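Local coordinates for protein TRAP dicarboxylate transporter, DctP subunit (Sulfurospirillum deleyianum, PDB 4OVS) that probably captures succinate and related C4-dicarboxylates in the periplasm and hands them to a TRAP-type membrane transporter, at residues A[111-116]-A[145-150]; A[169-174]-A[206-211]; A[181-186]-A[306-311]; A[186-191]-A[201-206]. All coordinates share one frame; numbering follows the deposited sequence.

Interaction 1. Residues A[111-116]-A[145-150]; sequences RDKDHL and AGFKHL
The capped N-terminal end of helix 113-120 meets the bulged strand 137-152 through the ring of F147. With CG anti to its own carbonyl carbon, the first torsion of F147 (chi1 -73°) brings the ring up to the helix start, CZ lying 4.0 Å from D112 CA. The aliphatic part of K113 comes to the same ring, CE being 4.2 Å from F147 CE2; both approaches are oblique. The K113 ammonium then continues past G146 to water 1, to which NZ donates over 2.8 Å; the same water lies 2.9 Å from A145 O, to which it can donate. D144 is the salt-bridge partner of K113 NZ, so the lysine is tied to the strand directly as well as through water. D112 is the N-cap: its OD1 accepts from H115 N at 3.0 Å. H115 is in turn fixed by R111, whose backbone N donates in the ring plane to H115 ND1 at 3.2 Å and whose NH1 lies over the centre of one ring face. A145 and G146 form a classic beta bulge opposite L234 of strand 233-241. Y233 meets F147 edge-to-face, and R111 and H115 hydrogen-bond to the backbone oxygens of V331 and V328 near the C terminus.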
loop_
_atom_site.group_PDB
_atom_site.type_symbol
_atom_site.label_atom_id
_atom_site.label_comp_id
_atom_site.label_asym_id
_atom_site.label_seq_id
_atom_site.Cartn_x
_atom_site.Cartn_y
_atom_site.Cartn_z
ATOM N N ARG A 111 4.692 -11.751 9.981
ATOM C CA ARG A 111 5.578 -11.669 11.142
ATOM C C ARG A 111 6.710 -10.715 10.909
ATOM O O ARG A 111 7.232 -10.144 11.858
ATOM C CB ARG A 111 6.226 -13.014 11.431
ATOM C CG ARG A 111 5.294 -14.122 11.718
ATOM C CD ARG A 111 6.046 -15.324 12.226
ATOM N NE ARG A 111 6.993 -15.878 11.260
ATOM C CZ ARG A 111 6.654 -16.640 10.218
ATOM N NH1 ARG A 111 5.380 -16.927 9.958
ATOM N NH2 ARG A 111 7.596 -17.116 9.413
ATOM N N ASP A 112 7.126 -10.574 9.657
ATOM C CA ASP A 112 8.285 -9.765 9.323
ATOM C C ASP A 112 8.451 -9.831 7.823
ATOM O O ASP A 112 7.596 -10.411 7.148
ATOM C CB ASP A 112 9.537 -10.211 10.086
ATOM C CG ASP A 112 9.793 -11.698 10.000
ATOM O OD1 ASP A 112 9.378 -12.345 9.018
ATOM O OD2 ASP A 112 10.441 -12.242 10.913
ATOM N N LYS A 113 9.500 -9.219 7.279
ATOM C CA LYS A 113 9.646 -9.139 5.838
ATOM C C LYS A 113 10.050 -10.467 5.246
ATOM O O LYS A 113 9.748 -10.766 4.086
ATOM C CB LYS A 113 10.696 -8.094 5.449
ATOM C CG LYS A 113 10.285 -6.654 5.720
ATOM C CD LYS A 113 9.292 -6.147 4.702
ATOM C CE LYS A 113 8.874 -4.699 4.980
ATOM N NZ LYS A 113 9.739 -3.646 4.351
ATOM N N ASP A 114 10.779 -11.261 6.021
ATOM C CA ASP A 114 11.172 -12.576 5.562
ATOM C C ASP A 114 9.902 -13.385 5.297
ATOM O O ASP A 114 9.758 -14.040 4.266
ATOM C CB ASP A 114 12.059 -13.247 6.630
ATOM C CG ASP A 114 12.396 -14.686 6.294
ATOM O OD1 ASP A 114 13.321 -14.915 5.473
ATOM O OD2 ASP A 114 11.752 -15.592 6.873
ATOM N N HIS A 115 8.980 -13.351 6.257
ATOM C CA HIS A 115 7.712 -14.043 6.101
ATOM C C HIS A 115 6.985 -13.542 4.850
ATOM O O HIS A 115 6.598 -14.329 3.989
ATOM C CB HIS A 115 6.838 -13.834 7.339
ATOM C CG HIS A 115 5.567 -14.623 7.311
ATOM N ND1 HIS A 115 4.405 -14.206 7.931
ATOM C CD2 HIS A 115 5.268 -15.796 6.709
ATOM C CE1 HIS A 115 3.453 -15.101 7.725
ATOM N NE2 HIS A 115 3.958 -16.082 7.001
ATOM N N LEU A 116 6.829 -12.222 4.753
ATOM C CA LEU A 116 6.123 -11.572 3.651
ATOM C C LEU A 116 6.582 -12.039 2.277
ATOM O O LEU A 116 5.796 -12.455 1.414
ATOM C CB LEU A 116 6.358 -10.059 3.740
ATOM C CG LEU A 116 5.721 -9.193 2.650
ATOM C CD1 LEU A 116 4.253 -9.146 2.922
ATOM C CD2 LEU A 116 6.261 -7.752 2.576
ATOM N N ALA A 145 5.707 -1.579 0.510
ATOM C CA ALA A 145 5.710 -0.272 1.160
ATOM C C ALA A 145 6.290 -0.444 2.535
ATOM O O ALA A 145 7.412 -0.075 2.747
ATOM C CB ALA A 145 4.288 0.391 1.212
ATOM N N GLY A 146 5.503 -1.003 3.463
ATOM C CA GLY A 146 5.987 -1.339 4.763
ATOM C C GLY A 146 4.846 -1.627 5.712
ATOM O O GLY A 146 3.678 -1.564 5.348
ATOM N N PHE A 147 5.203 -1.938 6.950
ATOM C CA PHE A 147 4.223 -2.106 7.992
ATOM C C PHE A 147 3.632 -0.754 8.399
ATOM O O PHE A 147 4.270 0.282 8.264
ATOM C CB PHE A 147 4.854 -2.814 9.189
ATOM C CG PHE A 147 5.101 -4.267 8.954
ATOM C CD1 PHE A 147 4.110 -5.209 9.212
ATOM C CD2 PHE A 147 6.299 -4.688 8.446
ATOM C CE1 PHE A 147 4.331 -6.526 8.985
ATOM C CE2 PHE A 147 6.517 -6.010 8.216
ATOM C CZ PHE A 147 5.529 -6.935 8.495
ATOM N N LYS A 148 2.409 -0.803 8.907
ATOM C CA LYS A 148 1.575 0.370 9.107
ATOM C C LYS A 148 1.620 0.814 10.574
ATOM O O LYS A 148 1.792 -0.019 11.472
ATOM C CB LYS A 148 0.131 0.055 8.728
ATOM C CG LYS A 148 -0.116 -0.193 7.251
ATOM C CD LYS A 148 -1.613 -0.337 6.965
ATOM C CE LYS A 148 -2.193 -1.508 7.748
ATOM N NZ LYS A 148 -3.540 -1.905 7.275
ATOM N N HIS A 149 1.404 2.116 10.809
ATOM C CA HIS A 149 1.482 2.692 12.164
ATOM C C HIS A 149 0.328 3.624 12.428
ATOM O O HIS A 149 -0.092 4.351 11.539
ATOM C CB HIS A 149 2.769 3.486 12.305
ATOM C CG HIS A 149 3.971 2.705 11.940
ATOM N ND1 HIS A 149 4.427 1.662 12.710
ATOM C CD2 HIS A 149 4.780 2.762 10.857
ATOM C CE1 HIS A 149 5.470 1.109 12.119
ATOM N NE2 HIS A 149 5.714 1.766 11.001
ATOM N N LEU A 150 -0.187 3.593 13.650
ATOM C CA LEU A 150 -1.309 4.400 14.011
ATOM C C LEU A 150 -0.875 5.808 14.454
ATOM O O LEU A 150 0.078 5.961 15.233
ATOM C CB LEU A 150 -2.048 3.738 15.178
ATOM C CG LEU A 150 -2.837 2.462 14.979
ATOM C CD1 LEU A 150 -3.353 1.971 16.317
ATOM C CD2 LEU A 150 -3.978 2.700 14.030
HETATM O O HOH W 1 9.407 -0.834 4.665
#

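Interaction 2. Residues A[169-174]-A[206-211]; sequences RIMSSH and GAENPL
R169 and G206 share the direct hydrogen bond of this contact: R169 N donates to G206 O at 3.1 Å. G206 also bonds to the backbone of K167, and the two short segments run in nearly the same direction, 27° apart. Three waters bridge the segments, one of them backbone to backbone. Water 3 donates to R169 O at 2.7 Å and accepts from E208 N at 2.9 Å, taking the place of a direct link between the strands. Water 4 accepts from M171 N and donates to E208 OE2 at 2.9 Å. Water 2 lies at the guanidinium edge of R169, accepting from NH1 at 2.8 Å and from N209 ND2.

Within the type II periplasmic-binding-protein fold, strand 167-170 brings R169 to the succinate site: its NH1 hydrogen-bonds the ligand, while R169 NE is held by L190 O. One guanidinium face has M171 N over its centre, and the M171 side chain lies close to that of K93, another succinate-binding residue.

Among charged groups, E208 is buried but well supplied, OE2 forming a salt bridge with K148 and OE1 accepting from H231 and Q179. Van der Waals contact is slight: the methyl CE of selenomethionine M171 lies 4.4 Å from E208 OE2, and the M171 side chain also packs on L176 of helix 174-181.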
loop_
_atom_site.group_PDB
_atom_site.type_symbol
_atom_site.label_atom_id
_atom_site.label_comp_id
_atom_site.label_asym_id
_atom_site.label_seq_id
_atom_site.Cartn_x
_atom_site.Cartn_y
_atom_site.Cartn_z
ATOM N N ARG A 169 -9.453 7.487 9.112
ATOM C CA ARG A 169 -9.464 7.180 7.684
ATOM C C ARG A 169 -8.980 5.739 7.450
ATOM O O ARG A 169 -8.039 5.290 8.097
ATOM C CB ARG A 169 -8.541 8.143 6.930
ATOM C CG ARG A 169 -8.590 8.010 5.406
ATOM C CD ARG A 169 -7.465 7.128 4.926
ATOM N NE ARG A 169 -7.551 6.785 3.512
ATOM C CZ ARG A 169 -6.536 6.267 2.820
ATOM N NH1 ARG A 169 -5.366 6.081 3.427
ATOM N NH2 ARG A 169 -6.687 5.935 1.525
ATOM N N ILE A 170 -9.623 5.028 6.531
ATOM C CA ILE A 170 -9.108 3.748 6.027
ATOM C C ILE A 170 -9.184 3.693 4.511
ATOM O O ILE A 170 -9.950 4.424 3.885
ATOM C CB ILE A 170 -9.927 2.562 6.512
ATOM C CG1 ILE A 170 -11.407 2.776 6.195
ATOM C CG2 ILE A 170 -9.732 2.372 7.991
ATOM C CD1 ILE A 170 -12.257 1.513 6.431
HETATM N N MSE A 171 -8.400 2.810 3.926
HETATM C CA MSE A 171 -8.615 2.395 2.549
HETATM C C MSE A 171 -9.859 1.502 2.492
HETATM O O MSE A 171 -10.349 1.030 3.541
HETATM C CB MSE A 171 -7.408 1.628 2.057
HETATM C CG MSE A 171 -6.085 2.417 2.056
HETATM SE SE MSE A 171 -4.532 1.186 1.702
HETATM C CE MSE A 171 -4.539 0.183 3.380
ATOM N N SER A 172 -10.352 1.250 1.277
ATOM C CA SER A 172 -11.659 0.618 1.115
ATOM C C SER A 172 -11.572 -0.877 1.232
ATOM O O SER A 172 -11.440 -1.571 0.239
ATOM C CB SER A 172 -12.265 0.926 -0.246
ATOM O OG SER A 172 -13.600 0.421 -0.295
ATOM N N SER A 173 -11.685 -1.372 2.452
ATOM C CA SER A 173 -11.496 -2.773 2.715
ATOM C C SER A 173 -12.305 -3.189 3.914
ATOM O O SER A 173 -12.177 -2.590 4.980
ATOM C CB SER A 173 -10.027 -3.030 3.027
ATOM O OG SER A 173 -9.863 -4.335 3.567
ATOM N N HIS A 174 -13.118 -4.229 3.766
ATOM C CA HIS A 174 -13.941 -4.692 4.881
ATOM C C HIS A 174 -13.085 -5.172 6.038
ATOM O O HIS A 174 -13.473 -5.036 7.189
ATOM C CB HIS A 174 -14.932 -5.771 4.445
ATOM C CG HIS A 174 -15.894 -5.297 3.403
ATOM N ND1 HIS A 174 -16.163 -6.011 2.256
ATOM C CD2 HIS A 174 -16.646 -4.173 3.334
ATOM C CE1 HIS A 174 -17.046 -5.353 1.527
ATOM N NE2 HIS A 174 -17.352 -4.232 2.156
ATOM N N GLY A 206 -7.515 10.259 13.246
ATOM C CA GLY A 206 -6.270 9.581 12.927
ATOM C C GLY A 206 -6.282 8.733 11.657
ATOM O O GLY A 206 -7.218 8.778 10.872
ATOM N N ALA A 207 -5.201 7.984 11.460
ATOM C CA ALA A 207 -5.032 7.142 10.297
ATOM C C ALA A 207 -4.007 6.042 10.592
ATOM O O ALA A 207 -3.405 6.009 11.669
ATOM C CB ALA A 207 -4.589 7.994 9.094
ATOM N N GLU A 208 -3.804 5.141 9.634
ATOM C CA GLU A 208 -2.747 4.136 9.706
ATOM C C GLU A 208 -1.946 4.224 8.415
ATOM O O GLU A 208 -2.522 4.256 7.334
ATOM C CB GLU A 208 -3.351 2.758 9.867
ATOM C CG GLU A 208 -4.455 2.430 8.857
ATOM C CD GLU A 208 -4.780 0.894 8.753
ATOM O OE1 GLU A 208 -4.495 0.125 9.691
ATOM O OE2 GLU A 208 -5.307 0.469 7.716
ATOM N N ASN A 209 -0.627 4.316 8.532
ATOM C CA ASN A 209 0.240 4.464 7.374
ATOM C C ASN A 209 1.591 3.822 7.579
ATOM O O ASN A 209 2.075 3.728 8.699
ATOM C CB ASN A 209 0.511 5.923 7.058
ATOM C CG ASN A 209 -0.742 6.685 6.705
ATOM O OD1 ASN A 209 -1.362 7.286 7.569
ATOM N ND2 ASN A 209 -1.155 6.603 5.470
ATOM N N PRO A 210 2.216 3.399 6.477
ATOM C CA PRO A 210 3.622 3.089 6.537
ATOM C C PRO A 210 4.395 4.409 6.666
ATOM O O PRO A 210 3.839 5.435 6.338
ATOM C CB PRO A 210 3.876 2.394 5.211
ATOM C CG PRO A 210 2.832 2.889 4.322
ATOM C CD PRO A 210 1.655 3.190 5.133
ATOM N N LEU A 211 5.612 4.379 7.192
ATOM C CA LEU A 211 6.379 5.610 7.473
ATOM C C LEU A 211 6.644 6.386 6.203
ATOM O O LEU A 211 6.741 7.622 6.217
ATOM C CB LEU A 211 7.706 5.295 8.195
ATOM C CG LEU A 211 7.558 4.744 9.602
ATOM C CD1 LEU A 211 8.929 4.661 10.296
ATOM C CD2 LEU A 211 6.599 5.610 10.421
HETATM O O HOH W 2 -4.036 6.935 5.754
HETATM O O HOH W 3 -5.433 5.071 7.265
HETATM O O HOH W 4 -5.985 2.467 5.720
#

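Interaction 3. Residues A[181-186]-A[306-311]; sequences KAVGAN and QKAMEA
A peptide group is the flat element where A182 meets A308: the methyl CB of A182 lies 3.9 Å from A308 O, off to one face of that peptide and well out of its plane. No ring, carboxylate or guanidinium group takes part, and the rest of the contact is aliphatic. V183 turns its CG1 branch to the helix, placing it 4.1 Å from A308 CB and 4.4 Å from CG of selenomethionine M309. The torsion explains the choice of branch: CG1 stands anti to the carbonyl carbon of V183 (chi1 -56°), whereas CG2 sits between that carbon and the backbone N. A182 and V183 present neighbouring methyl groups to the last turn of helix 299-310, and A182 and M309 are the closest residues by CA atoms, 6.4 Å apart.

The two methyls are set up by the end of helix 174-181, which finishes in a Schellman motif. G184, with positive phi, donates from its N to K181 O at 3.0 Å, closing a type I turn from K181 to G184, and A185 N bonds to F180 O. V183 also packs on P160 and A163 of helix 160-163, and M309 reaches P107 and Q179. Small aliphatic groups meeting in this way give light, non-directional packing of the Schellman turn on the last turn of helix 299-310, held by shape and hydrophobic burial instead of by polar bonds.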
loop_
_atom_site.group_PDB
_atom_site.type_symbol
_atom_site.label_atom_id
_atom_site.label_comp_id
_atom_site.label_asym_id
_atom_site.label_seq_id
_atom_site.Cartn_x
_atom_site.Cartn_y
_atom_site.Cartn_z
ATOM N N LYS A 181 -13.322 -1.245 14.108
ATOM C CA LYS A 181 -14.547 -1.486 14.844
ATOM C C LYS A 181 -14.228 -2.364 16.043
ATOM O O LYS A 181 -14.832 -2.228 17.094
ATOM C CB LYS A 181 -15.599 -2.138 13.948
ATOM C CG LYS A 181 -16.459 -1.155 13.144
ATOM C CD LYS A 181 -17.082 -1.828 11.912
ATOM C CE LYS A 181 -18.348 -1.156 11.427
ATOM N NZ LYS A 181 -18.160 0.277 11.145
ATOM N N ALA A 182 -13.247 -3.238 15.897
ATOM C CA ALA A 182 -12.907 -4.169 16.962
ATOM C C ALA A 182 -12.355 -3.471 18.194
ATOM O O ALA A 182 -12.447 -4.011 19.291
ATOM C CB ALA A 182 -11.920 -5.163 16.462
ATOM N N VAL A 183 -11.775 -2.283 18.021
ATOM C CA VAL A 183 -11.314 -1.487 19.172
ATOM C C VAL A 183 -12.136 -0.218 19.351
ATOM O O VAL A 183 -11.689 0.748 19.974
ATOM C CB VAL A 183 -9.817 -1.126 19.056
ATOM C CG1 VAL A 183 -8.977 -2.404 18.888
ATOM C CG2 VAL A 183 -9.590 -0.215 17.888
ATOM N N GLY A 184 -13.361 -0.227 18.831
ATOM C CA GLY A 184 -14.346 0.771 19.228
ATOM C C GLY A 184 -14.196 2.095 18.510
ATOM O O GLY A 184 -14.745 3.123 18.938
ATOM N N ALA A 185 -13.447 2.068 17.412
ATOM C CA ALA A 185 -13.282 3.245 16.573
ATOM C C ALA A 185 -14.319 3.319 15.440
ATOM O O ALA A 185 -15.069 2.362 15.173
ATOM C CB ALA A 185 -11.867 3.272 16.003
ATOM N N ASN A 186 -14.331 4.466 14.773
ATOM C CA ASN A 186 -15.247 4.748 13.687
ATOM C C ASN A 186 -14.446 4.895 12.397
ATOM O O ASN A 186 -13.868 5.957 12.144
ATOM C CB ASN A 186 -15.996 6.042 14.010
ATOM C CG ASN A 186 -17.169 6.305 13.081
ATOM O OD1 ASN A 186 -17.442 5.537 12.160
ATOM N ND2 ASN A 186 -17.879 7.401 13.335
ATOM N N GLN A 306 -2.592 -7.385 19.578
ATOM C CA GLN A 306 -2.716 -8.618 18.781
ATOM C C GLN A 306 -3.991 -9.343 19.112
ATOM O O GLN A 306 -4.707 -9.802 18.228
ATOM C CB GLN A 306 -1.553 -9.562 19.052
ATOM C CG GLN A 306 -0.482 -9.534 17.977
ATOM C CD GLN A 306 0.913 -9.737 18.535
ATOM O OE1 GLN A 306 1.125 -9.686 19.752
ATOM N NE2 GLN A 306 1.870 -9.970 17.651
ATOM N N LYS A 307 -4.278 -9.445 20.402
ATOM C CA LYS A 307 -5.469 -10.147 20.834
ATOM C C LYS A 307 -6.725 -9.472 20.283
ATOM O O LYS A 307 -7.605 -10.119 19.718
ATOM C CB LYS A 307 -5.556 -10.197 22.356
ATOM C CG LYS A 307 -6.815 -10.946 22.815
ATOM C CD LYS A 307 -6.933 -11.056 24.313
ATOM C CE LYS A 307 -8.145 -11.911 24.690
ATOM N NZ LYS A 307 -8.262 -12.106 26.167
ATOM N N ALA A 308 -6.804 -8.161 20.429
ATOM C CA ALA A 308 -8.032 -7.463 20.104
ATOM C C ALA A 308 -8.282 -7.483 18.609
ATOM O O ALA A 308 -9.428 -7.557 18.171
ATOM C CB ALA A 308 -7.961 -6.025 20.597
HETATM N N MSE A 309 -7.204 -7.372 17.836
HETATM C CA MSE A 309 -7.332 -7.176 16.411
HETATM C C MSE A 309 -7.440 -8.492 15.628
HETATM O O MSE A 309 -8.076 -8.536 14.572
HETATM C CB MSE A 309 -6.183 -6.303 15.901
HETATM C CG MSE A 309 -6.340 -4.829 16.294
HETATM SE SE MSE A 309 -5.060 -3.709 15.285
HETATM C CE MSE A 309 -6.104 -2.030 15.081
ATOM N N GLU A 310 -6.821 -9.553 16.125
ATOM C CA GLU A 310 -6.948 -10.843 15.458
ATOM C C GLU A 310 -8.325 -11.445 15.642
ATOM O O GLU A 310 -8.738 -12.323 14.872
ATOM C CB GLU A 310 -5.882 -11.805 15.948
ATOM C CG GLU A 310 -4.515 -11.423 15.411
ATOM C CD GLU A 310 -3.389 -11.965 16.248
ATOM O OE1 GLU A 310 -3.675 -12.745 17.185
ATOM O OE2 GLU A 310 -2.223 -11.573 15.982
ATOM N N ALA A 311 -9.050 -10.970 16.645
ATOM C CA ALA A 311 -10.372 -11.516 16.930
ATOM C C ALA A 311 -11.295 -11.402 15.726
ATOM O O ALA A 311 -12.323 -12.052 15.669
ATOM C CB ALA A 311 -10.999 -10.813 18.158
#

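Interaction 4. Residues A[186-191]-A[201-206]; sequences NPQVLP and QGVVDG
The backbones of Q188 and V204 keep well apart, their CA atoms 8.0 Å from each other, so strand 186-189 and the loop 201-206 meet through side chains. Q188 does the bridging. Its CG is anti to its backbone N (chi1 -166°) and the chain beyond is extended, which carries the amide across to the two valines. There OE1 comes 3.7 Å from CG1 of V204, while NE2 lies 4.0 Å from CG1 of V203. The Q188 side chain crosses that of V203 at about a right angle and that of V204 obliquely. These are van der Waals contacts of an amide with methyl groups. Nearby, L190 and V203 both pack on A198 and V204 packs on L199, so helix 195-200 covers the same patch; a Schellman motif at G202 ends that helix. The run from strand 186-189 through helix 195-200 to strand 206-209 is consistent with a beta-alpha-beta crossover, in which strand 167-170, bonded to both Q188 and G206, would lie between the two strands, as expected for the alpha/beta lobes of type II periplasmic binding proteins.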
loop_
_atom_site.group_PDB
_atom_site.type_symbol
_atom_site.label_atom_id
_atom_site.label_comp_id
_atom_site.label_asym_id
_atom_site.label_seq_id
_atom_site.Cartn_x
_atom_site.Cartn_y
_atom_site.Cartn_z
ATOM N N ASN A 186 -14.331 4.466 14.773
ATOM C CA ASN A 186 -15.247 4.748 13.687
ATOM C C ASN A 186 -14.446 4.895 12.397
ATOM O O ASN A 186 -13.868 5.957 12.144
ATOM C CB ASN A 186 -15.996 6.042 14.010
ATOM C CG ASN A 186 -17.169 6.305 13.081
ATOM O OD1 ASN A 186 -17.442 5.537 12.160
ATOM N ND2 ASN A 186 -17.879 7.401 13.335
ATOM N N PRO A 187 -14.371 3.826 11.581
ATOM C CA PRO A 187 -13.565 3.967 10.364
ATOM C C PRO A 187 -14.353 4.641 9.243
ATOM O O PRO A 187 -15.564 4.562 9.197
ATOM C CB PRO A 187 -13.200 2.521 10.002
ATOM C CG PRO A 187 -13.953 1.631 11.030
ATOM C CD PRO A 187 -14.982 2.500 11.668
ATOM N N GLN A 188 -13.645 5.293 8.342
ATOM C CA GLN A 188 -14.257 6.026 7.268
ATOM C C GLN A 188 -13.355 5.945 6.025
ATOM O O GLN A 188 -12.183 6.320 6.077
ATOM C CB GLN A 188 -14.393 7.474 7.709
ATOM C CG GLN A 188 -15.289 8.291 6.861
ATOM C CD GLN A 188 -15.323 9.736 7.309
ATOM O OE1 GLN A 188 -15.152 10.047 8.495
ATOM N NE2 GLN A 188 -15.564 10.633 6.357
ATOM N N VAL A 189 -13.910 5.492 4.905
ATOM C CA VAL A 189 -13.127 5.375 3.685
ATOM C C VAL A 189 -12.961 6.725 2.993
ATOM O O VAL A 189 -13.949 7.424 2.750
ATOM C CB VAL A 189 -13.784 4.405 2.693
ATOM C CG1 VAL A 189 -12.898 4.207 1.509
ATOM C CG2 VAL A 189 -14.050 3.098 3.354
ATOM N N LEU A 190 -11.715 7.095 2.698
ATOM C CA LEU A 190 -11.417 8.281 1.889
ATOM C C LEU A 190 -10.293 7.958 0.905
ATOM O O LEU A 190 -9.451 7.126 1.184
ATOM C CB LEU A 190 -10.987 9.478 2.782
ATOM C CG LEU A 190 -12.032 10.099 3.711
ATOM C CD1 LEU A 190 -11.410 11.131 4.653
ATOM C CD2 LEU A 190 -13.115 10.763 2.911
ATOM N N PRO A 191 -10.293 8.598 -0.263
ATOM C CA PRO A 191 -9.219 8.345 -1.221
ATOM C C PRO A 191 -7.900 8.903 -0.653
ATOM O O PRO A 191 -7.912 9.909 0.104
ATOM C CB PRO A 191 -9.628 9.163 -2.440
ATOM C CG PRO A 191 -11.014 9.683 -2.170
ATOM C CD PRO A 191 -11.212 9.662 -0.708
ATOM N N GLN A 201 -8.307 19.210 8.790
ATOM C CA GLN A 201 -9.601 19.862 9.017
ATOM C C GLN A 201 -10.457 19.161 10.076
ATOM O O GLN A 201 -11.608 19.517 10.269
ATOM C CB GLN A 201 -10.395 19.939 7.698
ATOM C CG GLN A 201 -9.756 20.838 6.668
ATOM C CD GLN A 201 -9.726 22.293 7.138
ATOM O OE1 GLN A 201 -8.669 22.854 7.453
ATOM N NE2 GLN A 201 -10.899 22.899 7.205
ATOM N N GLY A 202 -9.908 18.129 10.714
ATOM C CA GLY A 202 -10.614 17.390 11.751
ATOM C C GLY A 202 -11.685 16.429 11.292
ATOM O O GLY A 202 -12.453 15.906 12.112
ATOM N N VAL A 203 -11.760 16.177 9.990
ATOM C CA VAL A 203 -12.800 15.277 9.485
ATOM C C VAL A 203 -12.628 13.877 10.063
ATOM O O VAL A 203 -13.617 13.190 10.296
ATOM C CB VAL A 203 -12.809 15.192 7.949
ATOM C CG1 VAL A 203 -13.752 14.071 7.458
ATOM C CG2 VAL A 203 -13.200 16.528 7.363
ATOM N N VAL A 204 -11.372 13.468 10.270
ATOM C CA VAL A 204 -11.034 12.257 11.030
ATOM C C VAL A 204 -9.973 12.616 12.090
ATOM O O VAL A 204 -9.270 13.633 11.946
ATOM C CB VAL A 204 -10.519 11.125 10.148
ATOM C CG1 VAL A 204 -11.608 10.598 9.220
ATOM C CG2 VAL A 204 -9.314 11.567 9.351
ATOM N N ASP A 205 -9.871 11.807 13.149
ATOM C CA ASP A 205 -8.884 12.028 14.199
ATOM C C ASP A 205 -7.521 11.452 13.840
ATOM O O ASP A 205 -6.496 12.070 14.091
ATOM C CB ASP A 205 -9.359 11.415 15.514
ATOM C CG ASP A 205 -10.676 11.979 15.971
ATOM O OD1 ASP A 205 -10.853 13.229 15.955
ATOM O OD2 ASP A 205 -11.535 11.166 16.351
ATOM N N GLY A 206 -7.515 10.259 13.246
ATOM C CA GLY A 206 -6.270 9.581 12.927
ATOM C C GLY A 206 -6.282 8.733 11.657
ATOM O O GLY A 206 -7.218 8.778 10.872
#

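In the fold
Following the chain, interaction 1 closes first and is complete before the others open. Interaction 2 then links strand 167-170 to 206-209, enclosing interaction 4, which lies within its loop and shares G206 with it. Interaction 3 opens inside the loop of interaction 2 and closes far later on helix 299-310, so these two cross; interaction 4 is nested in it too, sharing N186. Strands 167-170 and 186-189 pair between interactions 2 and 4, and 206-209 pairs with 137-152 between 1 and 2. Interaction 3 ties helix 299-310 to the end of helix 174-181, interaction 1 ties helix 113-120 to strand 137-152, and 2 and 4 join the strands round R169.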